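Ribokinase (Staphylococcus aureus, PDB 3RY7) phosphorylates D-ribose at its 5-hydroxyl using ATP, in a magnesium-dependent reaction, yielding the D-ribose 5-phosphate used for nucleotide and amino acid synthesis or in the pentose phosphate pathway. Local coordinates at residues R21-Q24 with P25-L29; V143-P146 with A147-A151; N174-L177 with S178-I182. All coordinates share one frame; numbering follows the deposited sequence.

Contact 1 of 3, residues R21-Q24 with P25-L29; sequences RYAQ and PGETL
The amide N of Glu-27 donates to O of Gln-24 at 2.9 Å. The bond has an N-H...O angle of 155°. It closes a type II beta turn from Gln-24 to Glu-27. Pro-25 and Gly-26 take the two corners. The proline ring restricts phi at the first. Gly-26 has a positive phi of 84°, which the second corner of this turn type requires and glycine adopts easily. CB of Gln-24 lies alongside the proline ring.

The turn is the outer end of the long loop between strands 12-18 and 36-40, neighbours in the four-stranded sheet of this PfkB-family kinase. It lies at the surface, and the centre of the contact is about 31 Å from the centre of the chain. Within the loop, Tyr-22 points away from the turn, and its OH is hydrogen-bonded to O of Thr-100.

Glu-27 folds back across the turn. Its chain runs extended beyond CG and carries the carboxylate to Arg-21, with which it forms a salt bridge. OE1 lies at the edge of the guanidinium, in its plane. The two flat groups are nearly coplanar, 27° apart. NH2 of Arg-21 sits too near the carboxylate in the model, which makes the exact spacing doubtful. OE2 also accepts from the backbone N of Gln-24, though its own place is less sure.

Leu-29 supplies the apolar side. Its CD1 lies 3.7 Å from CZ of Arg-21, over the centre of one guanidinium face. The same methyl is 3.3 Å from O of Arg-21. The side chains of Arg-21 and Leu-29 cross at about a right angle. CG of Leu-29 rests 3.9 Å from CB of Ala-23.

Contact 2 of 3, residues V143-P146 with A147-A151; sequences VPIP and AIISA
Val-143 and Ile-148 meet at the start of helix 145-157, the helix of a beta-alpha-beta unit made with strands 136-140 and 161-165. CG1 of Val-143 lies 3.8 Å from CG1 of Ile-148. The two side chains run at a slant to each other. Val-143 also approaches CB of Ala-147 more loosely. In the next pair, CG2 of Ile-145 touches CD1 of Ile-149 at 3.7 Å. In Ile-149, CG1 lies beside the backbone N (chi1 -72°), which sends CD1 back toward the preceding turn.

The backbone of the first turn sets these positions. Pro-144 is the N-cap residue, and its ring offers no polar side-chain atom for capping. Its O accepts from N of Ile-148 at 3.2 Å. N of Ala-147 makes a weak second bond to the same oxygen. Pro-146 lies in the first turn, where a helix needs no N-H from its own backbone, so a residue without one is accommodated. Its O takes the N-H of Ser-150 at 3.2 Å.

Further out, Ile-148 packs on Leu-141, and Pro-144 touches Met-119. Ser-150 faces helix 121-125, where it meets Pro-121, Val-124 and Ile-125. Val-143 directly follows Glu-142, which probably binds the substrate, and their side chains are about 5 Å apart. This is consistent with the helix starting beside the sugar site, after the loop that leaves strand 136-140.

The straightest bond of this turn joins N of Ile-149 to O of Ile-145 at 2.8 Å, with an N-H...O angle of 171°.

Contact 3 of 3, residues N174-L177 with S178-I182; sequences NELL and SLIDI
N of Leu-179 donates to O of Leu-176 at 2.8 Å, and N of Ser-178 donates to O of Asn-174 at 2.9 Å. The first bond reaches its oxygen from above the carbonyl plane, 53° out of it. The second keeps the usual helical spacing of four residues. OG of Ser-178 turns back to the same Asn-174 oxygen in a weak bond of 3.2 Å. The chi1 of Ser-178, 76°, puts OG between the backbone N and the carbonyl carbon, facing the helix.

The chain leaves short helix 174-177 through a type I beta turn from Leu-177 to Ile-180. The closing bond, N of Ile-180 to O of Leu-177, is weak. A water lies 3.0 Å from O of Leu-177 and 3.2 Å from O of Ile-180, within hydrogen-bonding distance of both, but it cannot serve every acceptor near it.

Ile-180 packs back against the end of the helix. Its CD1 lies 4.1 Å from CD2 of Leu-177 and 4.2 Å from CG of Leu-176. The side chains of Leu-177 and Ile-180 run alongside each other in the same direction.

Beyond the turn, Leu-177 touches Leu-172 and Ile-180 packs on Leu-164 of strand 161-165. Leu-176 touches Phe-152, and Leu-179 touches Glu-153, both of helix 145-157. OG1 of Thr-162 is hydrogen-bonded to O of Leu-179 and N of Asp-181. The chain then enters strand 182-183, between strands 161-165 and 218-222.

How the contacts relate
Contacts 2 and 3 are neighbours, with centres about 11 Å apart, and they share an apolar interface. CG1 of Ile-149 meets CB of Leu-176 at 3.7 Å, and CG2 of Ile-148 meets CD1 of Leu-176 at 3.9 Å. The short helix 174-177 thus packs against the first turns of helix 145-157, beside the large sheet. Contact 1 is remote. Its centre is about 39 Å from that of contact 2 and 44 Å from that of contact 3, in a loop of the smaller sheet. Of the three, contact 2 adjoins the substrate site, through Glu-142, which probably binds the substrate; contacts 1 and 3 lie away from the substrate, ATP and potassium sites.

Contact 1 of 3, residues R21-Q24 with P25-L29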
ATOM      1  N   ARG A  21      20.166   8.458  -0.294  1.00 52.37           N
ATOM      2  CA  ARG A  21      21.184   8.015  -1.188  1.00 54.66           C
ATOM      3  C   ARG A  21      22.114   7.075  -0.473  1.00 53.44           C
ATOM      4  O   ARG A  21      22.472   7.265   0.651  1.00 49.25           O
ATOM      5  CB  ARG A  21      21.933   9.188  -1.844  1.00 55.00           C
ATOM      6  CG  ARG A  21      22.980   9.883  -0.993  1.00 61.70           C
ATOM      7  CD  ARG A  21      24.112  10.549  -1.782  1.00 57.51           C
ATOM      8  NE  ARG A  21      25.392   9.911  -1.505  1.00 60.37           N
ATOM      9  CZ  ARG A  21      26.360  10.429  -0.758  1.00 65.30           C
ATOM     10  NH1 ARG A  21      26.223  11.604  -0.223  1.00 48.94           N
ATOM     11  NH2 ARG A  21      27.478   9.765  -0.547  1.00 61.32           N
ATOM     12  N   TYR A  22      22.494   6.035  -1.169  1.00 55.09           N
ATOM     13  CA  TYR A  22      23.387   5.026  -0.620  1.00 51.87           C
ATOM     14  C   TYR A  22      24.694   5.677  -0.226  1.00 52.79           C
ATOM     15  O   TYR A  22      25.258   6.444  -0.994  1.00 59.65           O
ATOM     16  CB  TYR A  22      23.667   3.904  -1.630  1.00 65.23           C
ATOM     17  CG  TYR A  22      22.469   3.041  -1.975  1.00 65.57           C
ATOM     18  CD1 TYR A  22      21.802   2.311  -0.996  1.00 57.72           C
ATOM     19  CD2 TYR A  22      22.021   2.941  -3.285  1.00 64.42           C
ATOM     20  CE1 TYR A  22      20.711   1.520  -1.314  1.00 50.27           C
ATOM     21  CE2 TYR A  22      20.937   2.154  -3.611  1.00 57.44           C
ATOM     22  CZ  TYR A  22      20.283   1.447  -2.625  1.00 54.81           C
ATOM     23  OH  TYR A  22      19.205   0.662  -2.967  1.00 46.60           O
ATOM     24  N   ALA A  23      25.182   5.371   0.971  1.00 50.86           N
ATOM     25  CA  ALA A  23      26.502   5.828   1.358  1.00 48.16           C
ATOM     26  C   ALA A  23      27.481   5.147   0.443  1.00 60.47           C
ATOM     27  O   ALA A  23      27.137   4.191  -0.244  1.00 65.36           O
ATOM     28  CB  ALA A  23      26.839   5.418   2.775  1.00 45.90           C
ATOM     29  N   GLN A  24      28.706   5.653   0.437  1.00 59.67           N
ATOM     30  CA  GLN A  24      29.779   5.040  -0.305  1.00 53.65           C
ATOM     31  C   GLN A  24      30.808   4.605   0.708  1.00 57.38           C
ATOM     32  O   GLN A  24      30.756   5.014   1.869  1.00 57.14           O
ATOM     33  CB  GLN A  24      30.304   6.028  -1.350  1.00 67.25           C
ATOM     34  CG  GLN A  24      30.169   5.552  -2.791  1.00 69.22           C
ATOM     35  CD  GLN A  24      28.726   5.496  -3.262  1.00 75.96           C
ATOM     36  OE1 GLN A  24      27.926   6.390  -2.975  1.00 68.68           O
ATOM     37  NE2 GLN A  24      28.387   4.442  -3.998  1.00 81.28           N
ATOM     38  N   PRO A  25      31.739   3.754   0.278  1.00 57.96           N
ATOM     39  CA  PRO A  25      32.764   3.193   1.157  1.00 59.74           C
ATOM     40  C   PRO A  25      33.440   4.281   1.988  1.00 62.02           C
ATOM     41  O   PRO A  25      33.865   5.289   1.424  1.00 76.33           O
ATOM     42  CB  PRO A  25      33.762   2.641   0.148  1.00 57.33           C
ATOM     43  CG  PRO A  25      32.890   2.133  -0.965  1.00 58.82           C
ATOM     44  CD  PRO A  25      31.681   3.030  -1.017  1.00 55.58           C
ATOM     45  N   GLY A  26      33.514   4.089   3.304  1.00 57.47           N
ATOM     46  CA  GLY A  26      34.174   5.039   4.191  1.00 59.67           C
ATOM     47  C   GLY A  26      33.309   6.215   4.623  1.00 56.30           C
ATOM     48  O   GLY A  26      33.676   6.962   5.532  1.00 56.98           O
ATOM     49  N   GLU A  27      32.162   6.387   3.973  1.00 51.63           N
ATOM     50  CA  GLU A  27      31.266   7.506   4.270  1.00 57.59           C
ATOM     51  C   GLU A  27      30.379   7.259   5.494  1.00 59.12           C
ATOM     52  O   GLU A  27      30.191   6.117   5.927  1.00 52.41           O
ATOM     53  CB  GLU A  27      30.347   7.775   3.077  1.00 47.85           C
ATOM     54  CG  GLU A  27      30.565   9.107   2.421  1.00 60.53           C
ATOM     55  CD  GLU A  27      29.499   9.415   1.397  1.00 65.47           C
ATOM     56  OE1 GLU A  27      29.172  10.610   1.213  1.00 69.41           O
ATOM     57  OE2 GLU A  27      28.984   8.459   0.782  1.00 57.52           O
ATOM     58  N   THR A  28      29.834   8.344   6.043  1.00 55.71           N
ATOM     59  CA  THR A  28      28.810   8.267   7.077  1.00 42.02           C
ATOM     60  C   THR A  28      27.658   9.177   6.722  1.00 44.62           C
ATOM     61  O   THR A  28      27.779  10.399   6.795  1.00 52.80           O
ATOM     62  CB  THR A  28      29.337   8.710   8.442  1.00 48.18           C
ATOM     63  OG1 THR A  28      30.352   7.802   8.890  1.00 37.95           O
ATOM     64  CG2 THR A  28      28.195   8.735   9.454  1.00 43.61           C
ATOM     65  N   LEU A  29      26.545   8.587   6.311  1.00 34.12           N
ATOM     66  CA  LEU A  29      25.347   9.357   6.040  1.00 36.49           C
ATOM     67  C   LEU A  29      24.392   9.264   7.226  1.00 46.98           C
ATOM     68  O   LEU A  29      24.617   8.473   8.150  1.00 41.80           O
ATOM     69  CB  LEU A  29      24.668   8.863   4.773  1.00 37.20           C
ATOM     70  CG  LEU A  29      25.523   9.028   3.520  1.00 52.58           C
ATOM     71  CD1 LEU A  29      24.614   9.165   2.305  1.00 53.32           C
ATOM     72  CD2 LEU A  29      26.420  10.254   3.676  1.00 48.40           C
TER

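Contact 2 of 3, residues V143-P146 with A147-A151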
ATOM      1  N   VAL A 143      17.011 -22.894   0.931  1.00 17.83           N
ATOM      2  CA  VAL A 143      17.081 -24.022   1.842  1.00 16.51           C
ATOM      3  C   VAL A 143      18.088 -25.012   1.199  1.00 24.07           C
ATOM      4  O   VAL A 143      18.362 -24.915  -0.006  1.00 21.97           O
ATOM      5  CB  VAL A 143      15.643 -24.581   2.023  1.00 28.89           C
ATOM      6  CG1 VAL A 143      15.555 -26.030   1.679  1.00 24.09           C
ATOM      7  CG2 VAL A 143      15.067 -24.259   3.404  1.00 17.78           C
ATOM      8  N   PRO A 144      18.689 -25.923   1.993  1.00 18.07           N
ATOM      9  CA  PRO A 144      19.806 -26.657   1.383  1.00 20.30           C
ATOM     10  C   PRO A 144      19.350 -27.725   0.383  1.00 16.50           C
ATOM     11  O   PRO A 144      18.301 -28.347   0.533  1.00 20.19           O
ATOM     12  CB  PRO A 144      20.514 -27.309   2.585  1.00 22.53           C
ATOM     13  CG  PRO A 144      19.994 -26.566   3.797  1.00 20.91           C
ATOM     14  CD  PRO A 144      18.590 -26.165   3.443  1.00 18.43           C
ATOM     15  N   ILE A 145      20.148 -27.900  -0.652  1.00 18.65           N
ATOM     16  CA  ILE A 145      19.867 -28.887  -1.689  1.00 22.35           C
ATOM     17  C   ILE A 145      19.579 -30.313  -1.165  1.00 20.55           C
ATOM     18  O   ILE A 145      18.605 -30.930  -1.596  1.00 20.21           O
ATOM     19  CB  ILE A 145      20.967 -28.855  -2.774  1.00 25.41           C
ATOM     20  CG1 ILE A 145      20.744 -27.629  -3.675  1.00 22.20           C
ATOM     21  CG2 ILE A 145      20.992 -30.167  -3.594  1.00 29.45           C
ATOM     22  CD1 ILE A 145      21.951 -27.240  -4.491  1.00 24.98           C
ATOM     23  N   PRO A 146      20.400 -30.830  -0.215  1.00 22.99           N
ATOM     24  CA  PRO A 146      20.109 -32.185   0.298  1.00 20.77           C
ATOM     25  C   PRO A 146      18.726 -32.273   0.968  1.00 24.16           C
ATOM     26  O   PRO A 146      18.075 -33.310   0.884  1.00 20.06           O
ATOM     27  CB  PRO A 146      21.244 -32.456   1.305  1.00 20.44           C
ATOM     28  CG  PRO A 146      22.355 -31.529   0.892  1.00 24.61           C
ATOM     29  CD  PRO A 146      21.649 -30.280   0.344  1.00 21.75           C
ATOM     30  N   ALA A 147      18.256 -31.197   1.589  1.00 19.25           N
ATOM     31  CA  ALA A 147      16.897 -31.215   2.109  1.00 21.37           C
ATOM     32  C   ALA A 147      15.866 -31.293   0.979  1.00 22.44           C
ATOM     33  O   ALA A 147      14.846 -31.985   1.102  1.00 19.73           O
ATOM     34  CB  ALA A 147      16.617 -29.987   2.991  1.00 19.94           C
ATOM     35  N   ILE A 148      16.112 -30.549  -0.097  1.00 21.24           N
ATOM     36  CA  ILE A 148      15.181 -30.536  -1.217  1.00 20.94           C
ATOM     37  C   ILE A 148      15.160 -31.916  -1.912  1.00 18.46           C
ATOM     38  O   ILE A 148      14.098 -32.440  -2.231  1.00 18.61           O
ATOM     39  CB  ILE A 148      15.512 -29.422  -2.233  1.00 20.40           C
ATOM     40  CG1 ILE A 148      15.435 -28.023  -1.581  1.00 19.27           C
ATOM     41  CG2 ILE A 148      14.534 -29.490  -3.423  1.00 21.06           C
ATOM     42  CD1 ILE A 148      15.987 -26.939  -2.456  1.00 15.48           C
ATOM     43  N   ILE A 149      16.338 -32.496  -2.118  1.00 18.48           N
ATOM     44  CA  ILE A 149      16.440 -33.834  -2.715  1.00 22.41           C
ATOM     45  C   ILE A 149      15.599 -34.836  -1.925  1.00 26.45           C
ATOM     46  O   ILE A 149      14.828 -35.626  -2.488  1.00 23.84           O
ATOM     47  CB  ILE A 149      17.898 -34.303  -2.788  1.00 22.40           C
ATOM     48  CG1 ILE A 149      18.647 -33.530  -3.873  1.00 18.91           C
ATOM     49  CG2 ILE A 149      17.968 -35.796  -3.085  1.00 26.80           C
ATOM     50  CD1 ILE A 149      20.153 -33.790  -3.866  1.00 23.99           C
ATOM     51  N   SER A 150      15.696 -34.766  -0.604  1.00 24.15           N
ATOM     52  CA  SER A 150      14.997 -35.740   0.217  1.00 24.39           C
ATOM     53  C   SER A 150      13.467 -35.574   0.139  1.00 29.02           C
ATOM     54  O   SER A 150      12.714 -36.566   0.125  1.00 22.14           O
ATOM     55  CB  SER A 150      15.521 -35.690   1.656  1.00 27.39           C
ATOM     56  OG  SER A 150      14.455 -35.500   2.560  1.00 37.56           O
ATOM     57  N   ALA A 151      13.008 -34.322   0.066  1.00 24.04           N
ATOM     58  CA  ALA A 151      11.582 -34.052  -0.051  1.00 24.12           C
ATOM     59  C   ALA A 151      11.052 -34.487  -1.431  1.00 19.94           C
ATOM     60  O   ALA A 151       9.938 -34.995  -1.550  1.00 17.69           O
ATOM     61  CB  ALA A 151      11.300 -32.577   0.192  1.00 25.07           C
TER

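Contact 3 of 3, residues N174-L177 with S178-I182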
ATOM      1  N   ASN A 174      22.818 -33.705 -10.401  1.00 32.99           N
ATOM      2  CA  ASN A 174      21.891 -34.546 -11.142  1.00 31.96           C
ATOM      3  C   ASN A 174      20.923 -35.238 -10.203  1.00 34.87           C
ATOM      4  O   ASN A 174      19.756 -35.452 -10.545  1.00 30.56           O
ATOM      5  CB  ASN A 174      22.653 -35.580 -11.975  1.00 44.11           C
ATOM      6  CG  ASN A 174      23.562 -34.936 -13.003  1.00 46.15           C
ATOM      7  OD1 ASN A 174      23.337 -33.791 -13.408  1.00 55.47           O
ATOM      8  ND2 ASN A 174      24.597 -35.665 -13.431  1.00 47.02           N
ATOM      9  N   GLU A 175      21.420 -35.579  -9.014  1.00 27.77           N
ATOM     10  CA  GLU A 175      20.593 -36.197  -7.991  1.00 28.21           C
ATOM     11  C   GLU A 175      19.306 -35.387  -7.741  1.00 31.66           C
ATOM     12  O   GLU A 175      18.267 -35.949  -7.383  1.00 32.81           O
ATOM     13  CB  GLU A 175      21.408 -36.369  -6.707  1.00 30.43           C
ATOM     14  CG  GLU A 175      20.753 -37.227  -5.635  1.00 29.74           C
ATOM     15  CD  GLU A 175      21.654 -37.393  -4.408  0.28 31.63           C
ATOM     16  OE1 GLU A 175      21.145 -37.301  -3.262  0.89 30.23           O
ATOM     17  OE2 GLU A 175      22.881 -37.603  -4.594  0.53 38.42           O
ATOM     18  N   LEU A 176      19.376 -34.069  -7.938  1.00 28.01           N
ATOM     19  CA  LEU A 176      18.202 -33.218  -7.762  1.00 23.46           C
ATOM     20  C   LEU A 176      17.498 -33.002  -9.095  1.00 22.48           C
ATOM     21  O   LEU A 176      16.277 -33.087  -9.186  1.00 19.63           O
ATOM     22  CB  LEU A 176      18.572 -31.859  -7.135  1.00 27.44           C
ATOM     23  CG  LEU A 176      17.395 -30.858  -7.050  1.00 23.39           C
ATOM     24  CD1 LEU A 176      16.192 -31.446  -6.328  1.00 21.60           C
ATOM     25  CD2 LEU A 176      17.795 -29.538  -6.410  1.00 26.30           C
ATOM     26  N   LEU A 177      18.283 -32.694 -10.122  1.00 28.02           N
ATOM     27  CA  LEU A 177      17.719 -32.377 -11.432  1.00 33.25           C
ATOM     28  C   LEU A 177      16.769 -33.463 -11.878  1.00 31.03           C
ATOM     29  O   LEU A 177      15.726 -33.187 -12.467  1.00 30.56           O
ATOM     30  CB  LEU A 177      18.827 -32.189 -12.469  1.00 28.87           C
ATOM     31  CG  LEU A 177      19.631 -30.913 -12.221  1.00 32.65           C
ATOM     32  CD1 LEU A 177      20.859 -30.857 -13.127  1.00 40.06           C
ATOM     33  CD2 LEU A 177      18.731 -29.698 -12.402  1.00 33.66           C
ATOM     34  N   SER A 178      17.124 -34.702 -11.563  1.00 27.02           N
ATOM     35  CA  SER A 178      16.373 -35.854 -12.051  1.00 30.53           C
ATOM     36  C   SER A 178      15.111 -36.107 -11.242  1.00 28.85           C
ATOM     37  O   SER A 178      14.371 -37.046 -11.529  1.00 29.89           O
ATOM     38  CB  SER A 178      17.256 -37.102 -12.003  1.00 33.10           C
ATOM     39  OG  SER A 178      17.379 -37.557 -10.666  1.00 32.16           O
ATOM     40  N   LEU A 179      14.874 -35.284 -10.221  1.00 24.12           N
ATOM     41  CA  LEU A 179      13.700 -35.439  -9.374  1.00 22.35           C
ATOM     42  C   LEU A 179      12.644 -34.369  -9.646  1.00 22.89           C
ATOM     43  O   LEU A 179      11.559 -34.396  -9.061  1.00 23.27           O
ATOM     44  CB  LEU A 179      14.109 -35.382  -7.893  1.00 28.91           C
ATOM     45  CG  LEU A 179      15.127 -36.423  -7.409  1.00 32.34           C
ATOM     46  CD1 LEU A 179      15.425 -36.268  -5.890  1.00 25.90           C
ATOM     47  CD2 LEU A 179      14.611 -37.819  -7.727  1.00 24.87           C
ATOM     48  N   ILE A 180      12.969 -33.420 -10.519  1.00 23.13           N
ATOM     49  CA  ILE A 180      12.112 -32.253 -10.759  1.00 18.84           C
ATOM     50  C   ILE A 180      11.130 -32.482 -11.893  1.00 21.87           C
ATOM     51  O   ILE A 180      11.537 -32.797 -13.010  1.00 27.50           O
ATOM     52  CB  ILE A 180      12.963 -31.035 -11.131  1.00 21.16           C
ATOM     53  CG1 ILE A 180      13.962 -30.723 -10.015  1.00 19.97           C
ATOM     54  CG2 ILE A 180      12.065 -29.818 -11.455  1.00 24.23           C
ATOM     55  CD1 ILE A 180      15.083 -29.822 -10.456  1.00 22.46           C
ATOM     56  N   ASP A 181       9.841 -32.320 -11.611  1.00 19.75           N
ATOM     57  CA  ASP A 181       8.802 -32.431 -12.632  1.00 19.34           C
ATOM     58  C   ASP A 181       8.559 -31.096 -13.375  1.00 28.67           C
ATOM     59  O   ASP A 181       8.393 -31.065 -14.604  1.00 23.40           O
ATOM     60  CB  ASP A 181       7.521 -32.952 -11.989  1.00 21.81           C
ATOM     61  CG  ASP A 181       7.685 -34.380 -11.455  1.00 29.08           C
ATOM     62  OD1 ASP A 181       8.593 -35.099 -11.943  1.00 26.60           O
ATOM     63  OD2 ASP A 181       6.922 -34.785 -10.555  1.00 29.47           O
ATOM     64  N   ILE A 182       8.579 -29.999 -12.621  1.00 19.03           N
ATOM     65  CA  ILE A 182       8.332 -28.662 -13.151  1.00 18.81           C
ATOM     66  C   ILE A 182       9.416 -27.732 -12.659  1.00 22.98           C
ATOM     67  O   ILE A 182       9.589 -27.572 -11.447  1.00 23.68           O
ATOM     68  CB  ILE A 182       6.993 -28.094 -12.638  1.00 22.05           C
ATOM     69  CG1 ILE A 182       5.852 -29.088 -12.832  1.00 20.02           C
ATOM     70  CG2 ILE A 182       6.671 -26.750 -13.299  1.00 19.78           C
ATOM     71  CD1 ILE A 182       4.472 -28.472 -12.501  1.00 23.95           C
TER
HETATM   72  O   HOH W   1      13.767 -34.931 -13.953  1.00 39.62           O